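Local coordinates for cocosin 1 acidic chain (PDB 5WPW), which serves as a hexameric seed storage globulin of coconut, a nutrient reservoir and potential food allergen, at residues A10-R15 against Q337-I342. The protein carries 2 engineered substitutions. Numbering follows the deposited sequence.
Sequences ALEPTR and QGQLLI
Leu11 and Leu340 form a single antiparallel beta bridge, a hydrogen-bonded pair, where the loop leading into strand 15-19 of this bicupin 11S globulin reaches the C-terminal cupin domain. Leu11 N donates to Leu340 O at 2.7 Å, with an N-H...O angle of 160°. Leu340 N returns a bond to Leu11 O at 3.0 Å. Each carbonyl oxygen also takes a CA-H...O contact: Ala10 CA lies 3.3 Å from Leu340 O, and Gln339 CA lies 3.5 Å from Leu11 O. Each of the two oxygens thus receives one N-H and one weaker CA-H.

The two leucine side chains meet obliquely, with Leu11 CD1 3.7 Å from Leu340 CD2. Leu340 CG stands anti to its backbone N (chi1 179°), and CD2 also lies near Leu11 CB. Phe34 of helix 32-37 packs on both leucines. Leu340 also touches Ile310 of the neighbouring strand 309-314.

Strand 340-343 is an edge strand of its sheet within the chain, so the loop adds one bridge at that edge. Farther along, Thr14 and Arg15 face Tyr26 in a classic beta bulge, where the loop enters the N-terminal cupin sheet. On the polar flank, Gln339 OE1 accepts a hydrogen bond from Arg336 N, and Glu12 OE2 makes a long, weak ion pair with Arg336 NH2. The Glu12 carboxylate and Gln339 amide planes are 48° apart, and Glu12 OE2 stays 3.8 Å from Gln339 NE2, a contact rather than a hydrogen bond.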
# COMPACT_ATOMS: atom_id res chain seq x y z
N ALA A 10 -17.99 -22.60 28.67
CA ALA A 10 -18.90 -21.57 28.21
C ALA A 10 -19.03 -20.50 29.28
O ALA A 10 -19.02 -20.78 30.48
CB ALA A 10 -20.27 -22.17 27.88
N LEU A 11 -19.12 -19.25 28.85
CA LEU A 11 -19.09 -18.11 29.74
C LEU A 11 -20.43 -17.38 29.74
O LEU A 11 -21.17 -17.40 28.75
CB LEU A 11 -17.98 -17.13 29.36
CG LEU A 11 -16.56 -17.64 29.57
CD1 LEU A 11 -15.56 -16.82 28.77
CD2 LEU A 11 -16.21 -17.61 31.05
N GLU A 12 -20.71 -16.73 30.85
CA GLU A 12 -21.88 -15.88 31.03
C GLU A 12 -21.42 -14.65 31.79
O GLU A 12 -20.33 -14.63 32.36
CB GLU A 12 -23.00 -16.61 31.79
CG GLU A 12 -23.96 -17.32 30.86
CD GLU A 12 -25.25 -17.72 31.55
OE1 GLU A 12 -25.91 -16.84 32.16
OE2 GLU A 12 -25.59 -18.92 31.49
N PRO A 13 -22.22 -13.58 31.77
CA PRO A 13 -21.82 -12.34 32.44
C PRO A 13 -21.63 -12.52 33.95
O PRO A 13 -22.43 -13.16 34.63
CB PRO A 13 -22.98 -11.40 32.14
CG PRO A 13 -23.47 -11.86 30.81
CD PRO A 13 -23.35 -13.36 30.85
N THR A 14 -20.54 -11.94 34.46
CA THR A 14 -20.23 -12.02 35.88
C THR A 14 -20.95 -10.93 36.69
O THR A 14 -21.57 -11.22 37.71
CB THR A 14 -18.73 -11.92 36.13
OG1 THR A 14 -18.22 -10.71 35.56
CG2 THR A 14 -18.02 -13.10 35.50
N ARG A 15 -20.86 -9.68 36.25
CA ARG A 15 -21.52 -8.60 36.96
C ARG A 15 -22.50 -7.89 36.03
O ARG A 15 -22.35 -7.89 34.81
CB ARG A 15 -20.50 -7.62 37.56
CG ARG A 15 -20.11 -6.43 36.73
CD ARG A 15 -19.26 -5.50 37.58
NE ARG A 15 -18.46 -4.56 36.81
CZ ARG A 15 -17.40 -4.88 36.08
NH1 ARG A 15 -17.00 -6.15 36.01
NH2 ARG A 15 -16.73 -3.94 35.42
N GLN A 337 -28.59 -20.26 24.08
CA GLN A 337 -28.77 -18.82 23.97
C GLN A 337 -28.14 -18.08 25.15
O GLN A 337 -28.34 -18.44 26.32
CB GLN A 337 -30.26 -18.49 23.88
CG GLN A 337 -30.56 -17.00 23.97
CD GLN A 337 -31.97 -16.66 23.55
OE1 GLN A 337 -32.50 -17.24 22.60
NE2 GLN A 337 -32.60 -15.73 24.27
N GLY A 338 -27.36 -17.05 24.83
CA GLY A 338 -26.76 -16.19 25.83
C GLY A 338 -25.39 -16.61 26.32
O GLY A 338 -24.78 -15.88 27.11
N GLN A 339 -24.87 -17.75 25.85
CA GLN A 339 -23.57 -18.22 26.28
C GLN A 339 -22.49 -17.90 25.25
O GLN A 339 -22.74 -17.83 24.05
CB GLN A 339 -23.59 -19.72 26.54
CG GLN A 339 -24.78 -20.13 27.39
CD GLN A 339 -24.69 -21.55 27.85
OE1 GLN A 339 -24.36 -22.45 27.08
NE2 GLN A 339 -24.98 -21.78 29.12
N LEU A 340 -21.28 -17.81 25.75
CA LEU A 340 -20.13 -17.36 24.99
C LEU A 340 -19.02 -18.38 25.11
O LEU A 340 -18.81 -18.96 26.18
CB LEU A 340 -19.67 -16.00 25.48
CG LEU A 340 -18.47 -15.34 24.83
CD1 LEU A 340 -18.68 -13.84 24.80
CD2 LEU A 340 -17.23 -15.69 25.62
N LEU A 341 -18.29 -18.58 24.02
CA LEU A 341 -17.18 -19.53 24.00
C LEU A 341 -16.06 -18.91 23.20
O LEU A 341 -16.27 -18.52 22.05
CB LEU A 341 -17.59 -20.86 23.35
CG LEU A 341 -16.54 -21.96 23.29
CD1 LEU A 341 -16.18 -22.41 24.72
CD2 LEU A 341 -17.00 -23.17 22.43
N ILE A 342 -14.87 -18.86 23.78
CA ILE A 342 -13.67 -18.44 23.05
C ILE A 342 -12.96 -19.67 22.49
O ILE A 342 -12.55 -20.56 23.24
CB ILE A 342 -12.73 -17.64 23.95
CG1 ILE A 342 -13.50 -16.64 24.81
CG2 ILE A 342 -11.65 -16.95 23.09
CD1 ILE A 342 -13.99 -15.46 24.08